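Local atomic coordinates of 33-36 kDa outer membrane protein (Acinetobacter baumannii, PDB entry 6GIE), a protein that probably forms a beta-barrel channel through the bacterial outer membrane. Residues N42-F53 with S73-Y84; E93-E102 with A114-I122. All coordinates share one frame; numbering follows the deposited sequence.

Interaction 1: residues N42-F53 with S73-Y84; sequences NFTGTAQGTYYF and SNVSVAYNYIKY
Strands 43-52 and 74-83 run antiparallel, their axes 4.6 Å apart at the closest point and their directions 170° apart, with paired backbone bonds from Phe43-Lys83 to Tyr51-Val75. At one end Asn42 and Phe43 both face Lys83, a classic beta bulge in which the Asn42 N bond to Lys83 O is weak. The face bearing Thr44, Thr46, Gln48 and Thr50 is largely polar. Asn80 reaches across to Thr46, its amide carried there by a chi1 of 177° that sets CG opposite the backbone N, and ND2 donates to Thr46 OG1 at 2.9 Å; the hydroxyl lies in the amide plane, which helps fix the amide's rotation. Thr50 OG1 and Ser76 OG share a 2.8 Å hydrogen bond, short hydroxyl side chains suiting a non-hydrogen-bonded pair whose CA atoms are close. Between these polar links, Gln48 CB packs on Ala78 CB at 3.6 Å. At the far end the Phe53 ring lies flat over the backbone of the other strand, Asn74 CA sitting 4.0 Å from its centroid in a CH-pi contact, while Ser73 CB touches CD2. The opposite face carries Tyr51, Val75, Val77, Tyr79 and Tyr81, mostly apolar or aromatic, consistent with a surface that probably faces lipid. Asn74 ND2 bonds Ala72 O, just before the strand. Strand 22-35 pairs with the outer edge of 43-52, and strand 94-105 with that of 74-83.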
loop_
_atom_site.group_PDB
_atom_site.type_symbol
_atom_site.label_atom_id
_atom_site.label_comp_id
_atom_site.label_asym_id
_atom_site.label_seq_id
_atom_site.Cartn_x
_atom_site.Cartn_y
_atom_site.Cartn_z
ATOM N N ASN A 42 -11.413 4.263 -18.187
ATOM C CA ASN A 42 -10.549 3.378 -18.965
ATOM C C ASN A 42 -9.061 3.601 -18.670
ATOM O O ASN A 42 -8.363 2.650 -18.356
ATOM C CB ASN A 42 -10.839 3.514 -20.464
ATOM C CG ASN A 42 -12.218 3.012 -20.836
ATOM O OD1 ASN A 42 -12.397 2.256 -21.811
ATOM N ND2 ASN A 42 -13.209 3.415 -20.044
ATOM N N PHE A 43 -8.576 4.841 -18.739
ATOM C CA PHE A 43 -7.184 5.152 -18.347
ATOM C C PHE A 43 -7.045 5.726 -16.937
ATOM O O PHE A 43 -7.854 6.543 -16.520
ATOM C CB PHE A 43 -6.575 6.165 -19.303
ATOM C CG PHE A 43 -6.762 5.833 -20.761
ATOM C CD1 PHE A 43 -5.900 4.964 -21.404
ATOM C CD2 PHE A 43 -7.804 6.400 -21.485
ATOM C CE1 PHE A 43 -6.075 4.676 -22.758
ATOM C CE2 PHE A 43 -7.999 6.106 -22.828
ATOM C CZ PHE A 43 -7.121 5.244 -23.466
ATOM N N THR A 44 -5.974 5.342 -16.250
ATOM C CA THR A 44 -5.668 5.781 -14.892
ATOM C C THR A 44 -4.180 6.064 -14.789
ATOM O O THR A 44 -3.372 5.331 -15.336
ATOM C CB THR A 44 -6.061 4.714 -13.840
ATOM O OG1 THR A 44 -7.456 4.435 -13.959
ATOM C CG2 THR A 44 -5.803 5.192 -12.431
ATOM N N GLY A 45 -3.829 7.152 -14.103
ATOM C CA GLY A 45 -2.433 7.452 -13.745
ATOM C C GLY A 45 -2.317 7.941 -12.298
ATOM O O GLY A 45 -3.202 8.650 -11.812
ATOM N N THR A 46 -1.232 7.552 -11.624
ATOM C CA THR A 46 -0.929 7.937 -10.249
ATOM C C THR A 46 0.557 8.225 -10.145
ATOM O O THR A 46 1.382 7.446 -10.626
ATOM C CB THR A 46 -1.275 6.861 -9.259
ATOM O OG1 THR A 46 -2.622 6.501 -9.457
ATOM C CG2 THR A 46 -1.115 7.359 -7.789
ATOM N N ALA A 47 0.859 9.395 -9.590
ATOM C CA ALA A 47 2.182 9.821 -9.191
ATOM C C ALA A 47 2.076 10.115 -7.669
ATOM O O ALA A 47 1.072 10.662 -7.208
ATOM C CB ALA A 47 2.570 11.068 -9.961
ATOM N N GLN A 48 3.087 9.717 -6.907
ATOM C CA GLN A 48 3.153 10.017 -5.507
ATOM C C GLN A 48 4.558 10.199 -5.064
ATOM O O GLN A 48 5.509 9.623 -5.620
ATOM C CB GLN A 48 2.400 9.002 -4.567
ATOM C CG GLN A 48 2.794 7.594 -4.646
ATOM C CD GLN A 48 1.976 6.613 -3.737
ATOM O OE1 GLN A 48 1.606 6.901 -2.597
ATOM N NE2 GLN A 48 1.796 5.418 -4.242
ATOM N N GLY A 49 4.673 11.042 -4.047
ATOM C CA GLY A 49 5.972 11.378 -3.487
ATOM C C GLY A 49 5.970 11.105 -2.009
ATOM O O GLY A 49 5.033 11.452 -1.348
ATOM N N THR A 50 7.026 10.498 -1.502
ATOM C CA THR A 50 7.157 10.305 -0.083
ATOM C C THR A 50 8.463 10.861 0.549
ATOM O O THR A 50 9.566 10.659 0.061
ATOM C CB THR A 50 6.945 8.793 0.247
ATOM O OG1 THR A 50 5.727 8.395 -0.361
ATOM C CG2 THR A 50 6.785 8.604 1.756
ATOM N N TYR A 51 8.303 11.546 1.653
ATOM C CA TYR A 51 9.444 12.003 2.442
ATOM C C TYR A 51 9.486 11.293 3.809
ATOM O O TYR A 51 8.613 11.453 4.621
ATOM C CB TYR A 51 9.347 13.503 2.654
ATOM C CG TYR A 51 10.424 14.017 3.591
ATOM C CD1 TYR A 51 11.742 13.940 3.231
ATOM C CD2 TYR A 51 10.116 14.575 4.831
ATOM C CE1 TYR A 51 12.743 14.384 4.068
ATOM C CE2 TYR A 51 11.130 15.036 5.666
ATOM C CZ TYR A 51 12.443 14.914 5.267
ATOM O OH TYR A 51 13.502 15.352 6.031
ATOM N N TYR A 52 10.555 10.560 4.053
ATOM C CA TYR A 52 10.755 9.864 5.313
ATOM C C TYR A 52 11.537 10.771 6.216
ATOM O O TYR A 52 12.489 11.463 5.780
ATOM C CB TYR A 52 11.452 8.520 5.086
ATOM C CG TYR A 52 10.637 7.615 4.170
ATOM C CD1 TYR A 52 9.711 6.769 4.690
ATOM C CD2 TYR A 52 10.804 7.619 2.795
ATOM C CE1 TYR A 52 8.898 5.980 3.914
ATOM C CE2 TYR A 52 10.036 6.761 1.978
ATOM C CZ TYR A 52 9.065 5.931 2.569
ATOM O OH TYR A 52 8.253 5.052 1.857
ATOM N N PHE A 53 11.107 10.830 7.476
ATOM C CA PHE A 53 11.712 11.813 8.389
ATOM C C PHE A 53 13.100 11.353 8.737
ATOM O O PHE A 53 13.910 12.117 9.115
ATOM C CB PHE A 53 10.904 11.942 9.671
ATOM C CG PHE A 53 9.481 12.388 9.467
ATOM C CD1 PHE A 53 9.032 12.939 8.267
ATOM C CD2 PHE A 53 8.585 12.307 10.524
ATOM C CE1 PHE A 53 7.718 13.362 8.116
ATOM C CE2 PHE A 53 7.283 12.709 10.368
ATOM C CZ PHE A 53 6.849 13.246 9.186
ATOM N N SER A 73 8.477 6.818 9.933
ATOM C CA SER A 73 7.521 7.926 9.828
ATOM C C SER A 73 7.797 8.779 8.552
ATOM O O SER A 73 8.968 8.895 8.114
ATOM C CB SER A 73 7.661 8.817 11.048
ATOM O OG SER A 73 7.438 8.006 12.205
ATOM N N ASN A 74 6.720 9.367 8.041
ATOM C CA ASN A 74 6.723 10.079 6.826
ATOM C C ASN A 74 5.423 10.845 6.486
ATOM O O ASN A 74 4.323 10.649 7.071
ATOM C CB ASN A 74 6.958 9.062 5.676
ATOM C CG ASN A 74 5.785 8.149 5.464
ATOM O OD1 ASN A 74 4.870 8.508 4.734
ATOM N ND2 ASN A 74 5.801 6.937 6.087
ATOM N N VAL A 75 5.557 11.667 5.453
ATOM C CA VAL A 75 4.428 12.249 4.834
ATOM C C VAL A 75 4.582 12.016 3.361
ATOM O O VAL A 75 5.716 11.964 2.829
ATOM C CB VAL A 75 4.376 13.771 5.065
ATOM C CG1 VAL A 75 5.620 14.476 4.525
ATOM C CG2 VAL A 75 3.158 14.396 4.385
ATOM N N SER A 76 3.423 11.995 2.712
ATOM C CA SER A 76 3.272 11.583 1.382
ATOM C C SER A 76 2.270 12.466 0.689
ATOM O O SER A 76 1.328 12.915 1.312
ATOM C CB SER A 76 2.804 10.124 1.384
ATOM O OG SER A 76 3.221 9.599 0.179
ATOM N N VAL A 77 2.492 12.742 -0.613
ATOM C CA VAL A 77 1.502 13.403 -1.390
ATOM C C VAL A 77 1.240 12.589 -2.650
ATOM O O VAL A 77 2.111 11.881 -3.128
ATOM C CB VAL A 77 1.958 14.815 -1.728
ATOM C CG1 VAL A 77 1.993 15.696 -0.423
ATOM C CG2 VAL A 77 3.282 14.801 -2.511
ATOM N N ALA A 78 0.039 12.683 -3.206
ATOM C CA ALA A 78 -0.272 11.931 -4.397
ATOM C C ALA A 78 -1.232 12.701 -5.271
ATOM O O ALA A 78 -1.958 13.554 -4.800
ATOM C CB ALA A 78 -0.846 10.502 -4.035
ATOM N N TYR A 79 -1.209 12.354 -6.548
ATOM C CA TYR A 79 -2.165 12.790 -7.545
ATOM C C TYR A 79 -2.656 11.580 -8.388
ATOM O O TYR A 79 -1.863 10.694 -8.744
ATOM C CB TYR A 79 -1.497 13.839 -8.455
ATOM C CG TYR A 79 -2.280 14.195 -9.682
ATOM C CD1 TYR A 79 -3.560 14.739 -9.582
ATOM C CD2 TYR A 79 -1.730 14.015 -10.961
ATOM C CE1 TYR A 79 -4.269 15.105 -10.717
ATOM C CE2 TYR A 79 -2.439 14.358 -12.095
ATOM C CZ TYR A 79 -3.708 14.908 -11.967
ATOM O OH TYR A 79 -4.420 15.267 -13.088
ATOM N N ASN A 80 -3.957 11.558 -8.689
ATOM C CA ASN A 80 -4.559 10.492 -9.420
ATOM C C ASN A 80 -5.491 11.041 -10.481
ATOM O O ASN A 80 -6.242 11.992 -10.247
ATOM C CB ASN A 80 -5.363 9.562 -8.510
ATOM C CG ASN A 80 -6.074 8.466 -9.311
ATOM O OD1 ASN A 80 -7.275 8.564 -9.629
ATOM N ND2 ASN A 80 -5.305 7.442 -9.715
ATOM N N TYR A 81 -5.471 10.382 -11.635
ATOM C CA TYR A 81 -6.163 10.839 -12.821
ATOM C C TYR A 81 -6.983 9.659 -13.381
ATOM O O TYR A 81 -6.477 8.524 -13.462
ATOM C CB TYR A 81 -5.084 11.300 -13.815
ATOM C CG TYR A 81 -5.534 11.656 -15.180
ATOM C CD1 TYR A 81 -6.467 12.675 -15.377
ATOM C CD2 TYR A 81 -5.003 11.024 -16.293
ATOM C CE1 TYR A 81 -6.892 13.036 -16.644
ATOM C CE2 TYR A 81 -5.412 11.384 -17.580
ATOM C CZ TYR A 81 -6.355 12.390 -17.742
ATOM O OH TYR A 81 -6.777 12.760 -18.987
ATOM N N ILE A 82 -8.234 9.919 -13.756
ATOM C CA ILE A 82 -9.040 8.915 -14.406
ATOM C C ILE A 82 -9.741 9.544 -15.562
ATOM O O ILE A 82 -10.478 10.501 -15.368
ATOM C CB ILE A 82 -10.101 8.299 -13.489
ATOM C CG1 ILE A 82 -9.453 7.673 -12.276
ATOM C CG2 ILE A 82 -10.895 7.218 -14.237
ATOM C CD1 ILE A 82 -10.476 7.142 -11.301
ATOM N N LYS A 83 -9.537 8.952 -16.748
ATOM C CA LYS A 83 -10.050 9.448 -18.036
ATOM C C LYS A 83 -11.001 8.438 -18.713
ATOM O O LYS A 83 -10.568 7.337 -19.107
ATOM C CB LYS A 83 -8.849 9.698 -18.943
ATOM C CG LYS A 83 -9.021 10.672 -20.091
ATOM C CD LYS A 83 -7.735 10.688 -20.923
ATOM C CE LYS A 83 -7.619 11.929 -21.787
ATOM N NZ LYS A 83 -8.748 12.028 -22.750
ATOM N N TYR A 84 -12.289 8.785 -18.766
ATOM C CA TYR A 84 -13.310 8.223 -19.721
ATOM C C TYR A 84 -14.416 7.523 -18.942
ATOM O O TYR A 84 -14.484 7.648 -17.723
ATOM C CB TYR A 84 -12.725 7.297 -20.831
ATOM C CG TYR A 84 -13.563 7.210 -22.101
ATOM C CD1 TYR A 84 -13.758 8.341 -22.894
ATOM C CD2 TYR A 84 -14.150 6.004 -22.522
ATOM C CE1 TYR A 84 -14.514 8.293 -24.051
ATOM C CE2 TYR A 84 -14.908 5.946 -23.683
ATOM C CZ TYR A 84 -15.091 7.102 -24.445
ATOM O OH TYR A 84 -15.840 7.111 -25.610
#

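Interaction 2: residues E93-E102 with A114-I122; sequences ESHTYGVKGE and ASASYNHTI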
loop_
_atom_site.group_PDB
_atom_site.type_symbol
_atom_site.label_atom_id
_atom_site.label_comp_id
_atom_site.label_asym_id
_atom_site.label_seq_id
_atom_site.Cartn_x
_atom_site.Cartn_y
_atom_site.Cartn_z
ATOM N N GLU A 93 -11.237 13.425 -16.881
ATOM C CA GLU A 93 -12.585 13.244 -16.365
ATOM C C GLU A 93 -12.667 13.221 -14.840
ATOM O O GLU A 93 -13.716 13.541 -14.278
ATOM C CB GLU A 93 -13.179 11.966 -16.920
ATOM C CG GLU A 93 -13.766 12.121 -18.314
ATOM C CD GLU A 93 -15.280 12.206 -18.321
ATOM O OE1 GLU A 93 -15.870 12.190 -17.232
ATOM O OE2 GLU A 93 -15.888 12.287 -19.413
ATOM N N SER A 94 -11.598 12.838 -14.156
ATOM C CA SER A 94 -11.592 12.949 -12.698
ATOM C C SER A 94 -10.136 13.025 -12.156
ATOM O O SER A 94 -9.254 12.319 -12.621
ATOM C CB SER A 94 -12.430 11.801 -12.106
ATOM O OG SER A 94 -12.067 11.428 -10.800
ATOM N N HIS A 95 -9.898 13.947 -11.230
ATOM C CA HIS A 95 -8.575 14.220 -10.701
ATOM C C HIS A 95 -8.664 14.092 -9.192
ATOM O O HIS A 95 -9.598 14.594 -8.597
ATOM C CB HIS A 95 -8.145 15.650 -11.014
ATOM C CG HIS A 95 -8.010 15.973 -12.466
ATOM N ND1 HIS A 95 -8.911 16.777 -13.138
ATOM C CD2 HIS A 95 -7.028 15.695 -13.354
ATOM C CE1 HIS A 95 -8.511 16.943 -14.385
ATOM N NE2 HIS A 95 -7.368 16.297 -14.543
ATOM N N THR A 96 -7.699 13.455 -8.547
ATOM C CA THR A 96 -7.696 13.399 -7.071
ATOM C C THR A 96 -6.304 13.737 -6.530
ATOM O O THR A 96 -5.300 13.232 -7.031
ATOM C CB THR A 96 -8.131 12.011 -6.507
ATOM O OG1 THR A 96 -9.465 11.700 -6.954
ATOM C CG2 THR A 96 -8.099 12.024 -4.958
ATOM N N TYR A 97 -6.281 14.598 -5.511
ATOM C CA TYR A 97 -5.071 15.055 -4.826
ATOM C C TYR A 97 -5.196 14.565 -3.411
ATOM O O TYR A 97 -6.252 14.604 -2.839
ATOM C CB TYR A 97 -4.974 16.576 -4.809
ATOM C CG TYR A 97 -5.020 17.176 -6.183
ATOM C CD1 TYR A 97 -6.252 17.466 -6.807
ATOM C CD2 TYR A 97 -3.845 17.452 -6.892
ATOM C CE1 TYR A 97 -6.292 18.003 -8.089
ATOM C CE2 TYR A 97 -3.884 17.973 -8.186
ATOM C CZ TYR A 97 -5.103 18.247 -8.776
ATOM O OH TYR A 97 -5.159 18.778 -10.065
ATOM N N GLY A 98 -4.118 14.068 -2.866
ATOM C CA GLY A 98 -4.150 13.508 -1.552
ATOM C C GLY A 98 -2.838 13.721 -0.809
ATOM O O GLY A 98 -1.749 13.867 -1.419
ATOM N N VAL A 99 -2.957 13.709 0.508
ATOM C CA VAL A 99 -1.841 13.801 1.356
ATOM C C VAL A 99 -2.112 12.816 2.467
ATOM O O VAL A 99 -3.270 12.602 2.857
ATOM C CB VAL A 99 -1.692 15.253 1.888
ATOM C CG1 VAL A 99 -2.966 15.720 2.589
ATOM C CG2 VAL A 99 -0.463 15.413 2.780
ATOM N N LYS A 100 -1.012 12.249 2.976
ATOM C CA LYS A 100 -0.996 11.180 3.949
ATOM C C LYS A 100 0.231 11.406 4.889
ATOM O O LYS A 100 1.295 11.875 4.452
ATOM C CB LYS A 100 -0.864 9.791 3.233
ATOM C CG LYS A 100 -0.925 8.617 4.219
ATOM C CD LYS A 100 -1.394 7.248 3.659
ATOM C CE LYS A 100 -1.563 6.244 4.806
ATOM N NZ LYS A 100 -2.492 5.074 4.605
ATOM N N GLY A 101 0.081 11.046 6.170
ATOM C CA GLY A 101 1.207 10.927 7.087
ATOM C C GLY A 101 1.048 9.633 7.896
ATOM O O GLY A 101 -0.059 9.186 8.104
ATOM N N GLU A 102 2.176 9.055 8.314
ATOM C CA GLU A 102 2.259 7.955 9.210
ATOM C C GLU A 102 3.272 8.276 10.283
ATOM O O GLU A 102 4.377 8.785 9.977
ATOM C CB GLU A 102 2.846 6.755 8.461
ATOM C CG GLU A 102 2.023 6.308 7.298
ATOM C CD GLU A 102 2.438 4.889 6.864
ATOM O OE1 GLU A 102 1.917 3.839 7.434
ATOM O OE2 GLU A 102 3.332 4.851 5.967
ATOM N N ALA A 114 0.182 5.761 14.229
ATOM C CA ALA A 114 -0.986 6.518 13.838
ATOM C C ALA A 114 -0.885 6.969 12.408
ATOM O O ALA A 114 0.227 7.145 11.915
ATOM C CB ALA A 114 -1.131 7.669 14.734
ATOM N N SER A 115 -2.027 7.083 11.716
ATOM C CA SER A 115 -2.013 7.587 10.354
ATOM C C SER A 115 -3.159 8.499 10.111
ATOM O O SER A 115 -4.175 8.400 10.742
ATOM C CB SER A 115 -2.036 6.469 9.317
ATOM O OG SER A 115 -3.386 6.173 8.909
ATOM N N ALA A 116 -2.941 9.405 9.164
ATOM C CA ALA A 116 -3.911 10.406 8.748
ATOM C C ALA A 116 -3.754 10.629 7.223
ATOM O O ALA A 116 -2.614 10.651 6.696
ATOM C CB ALA A 116 -3.666 11.718 9.499
ATOM N N SER A 117 -4.895 10.739 6.534
ATOM C CA SER A 117 -4.910 11.069 5.143
ATOM C C SER A 117 -6.156 11.796 4.744
ATOM O O SER A 117 -7.220 11.750 5.444
ATOM C CB SER A 117 -4.742 9.804 4.291
ATOM O OG SER A 117 -5.536 8.822 4.833
ATOM N N TYR A 118 -5.977 12.515 3.624
ATOM C CA TYR A 118 -6.980 13.389 3.057
ATOM C C TYR A 118 -6.842 13.361 1.538
ATOM O O TYR A 118 -5.725 13.391 1.043
ATOM C CB TYR A 118 -6.775 14.797 3.505
ATOM C CG TYR A 118 -7.715 15.761 2.803
ATOM C CD1 TYR A 118 -9.073 15.750 3.089
ATOM C CD2 TYR A 118 -7.246 16.692 1.863
ATOM C CE1 TYR A 118 -9.956 16.624 2.485
ATOM C CE2 TYR A 118 -8.120 17.556 1.223
ATOM C CZ TYR A 118 -9.473 17.518 1.547
ATOM O OH TYR A 118 -10.378 18.380 0.956
ATOM N N ASN A 119 -7.990 13.318 0.841
ATOM C CA ASN A 119 -8.067 13.263 -0.612
ATOM C C ASN A 119 -9.164 14.143 -1.033
ATOM O O ASN A 119 -10.246 14.148 -0.437
ATOM C CB ASN A 119 -8.454 11.865 -1.145
ATOM C CG ASN A 119 -7.427 10.831 -0.834
ATOM O OD1 ASN A 119 -6.596 10.534 -1.658
ATOM N ND2 ASN A 119 -7.463 10.297 0.378
ATOM N N HIS A 120 -8.910 14.834 -2.115
ATOM C CA HIS A 120 -9.839 15.785 -2.639
ATOM C C HIS A 120 -9.931 15.450 -4.116
ATOM O O HIS A 120 -8.910 15.224 -4.714
ATOM C CB HIS A 120 -9.265 17.191 -2.426
ATOM C CG HIS A 120 -9.959 18.237 -3.204
ATOM N ND1 HIS A 120 -11.184 18.743 -2.829
ATOM C CD2 HIS A 120 -9.622 18.865 -4.350
ATOM C CE1 HIS A 120 -11.570 19.661 -3.700
ATOM N NE2 HIS A 120 -10.642 19.751 -4.639
ATOM N N THR A 121 -11.142 15.416 -4.662
ATOM C CA THR A 121 -11.434 14.917 -5.995
ATOM C C THR A 121 -12.308 15.910 -6.728
ATOM O O THR A 121 -13.256 16.434 -6.144
ATOM C CB THR A 121 -12.180 13.569 -5.927
ATOM O OG1 THR A 121 -11.306 12.566 -5.373
ATOM C CG2 THR A 121 -12.657 13.108 -7.336
ATOM N N ILE A 122 -11.980 16.162 -7.999
ATOM C CA ILE A 122 -12.694 17.112 -8.843
ATOM C C ILE A 122 -13.547 16.459 -9.936
ATOM O O ILE A 122 -13.022 15.697 -10.732
ATOM C CB ILE A 122 -11.675 18.109 -9.441
ATOM C CG1 ILE A 122 -11.156 19.038 -8.302
ATOM C CG2 ILE A 122 -12.298 18.914 -10.573
ATOM C CD1 ILE A 122 -9.647 19.039 -8.102
#
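Thr96 overlaps Thr121 across a non-hydrogen-bonded pair, and their OG1 atoms share a short hydrogen bond of 2.6 Å in which either may be the donor. Both hydroxyls stand beside their own backbone N (chi1 -60° and -66°), which turns them to the same seam. The methyl of Thr96, CG2, reaches the next pair along and rests 3.8 Å from Asn119 CB; opposite Asn119 sits Gly98, whose lack of a side chain leaves room for the amide, with OD1 3.9 Å from Gly98 CA. Farther on, the extended Lys100 lays its CG against Ser117 CB, a small partner that lets the aliphatic stem pass alongside. The other face is richer in apolar and aromatic groups. Ile122 CD1 meets the Tyr97 ring at its edge, 3.5 Å from CE1, while Val99 CG1 comes to the rim of Tyr118 and lies 4.0 Å from its CB. His120 directs its ring to this side too, where ND1 bonds Asp135. Beneath the side chains the backbones run antiparallel, 164° between directions, and the paired bonds are nearly straight; Val99 N to Tyr118 O and Tyr118 N to Val99 O both measure 2.8 Å. At the other end Ser115 OG bonds Glu140, and Glu102 OE1 bonds Tyr113 OH. The segments belong to the beta hairpin of strands 94-105 and 112-121, whose alternation of a polar face with an apolar and aromatic one is characteristic of a transmembrane beta-barrel wall, as in bacterial porins.

Overall arrangement
Interactions 1 and 2 follow one another along the chain and form four successive strands of the barrel wall, their centres about 8 Å apart. Strands 74-83 and 94-105 join them: Asn80 O lies 2.7 Å from Thr96 N and Ser76 N 2.8 Å from Lys100 O, both probable hydrogen bonds. The polar faces are continuous, placing Thr46, Asn80, Thr96 and Thr121 on one side, probably towards the interior of the barrel. On the other side the rings of Tyr79 and Tyr97 meet with planes about 30° apart, and Val99 touches Val75 and Val77, extending the apolar surface across both contacts. Asn74 ND2 and Glu102 OE2 add a side-chain hydrogen bond at the polar seam.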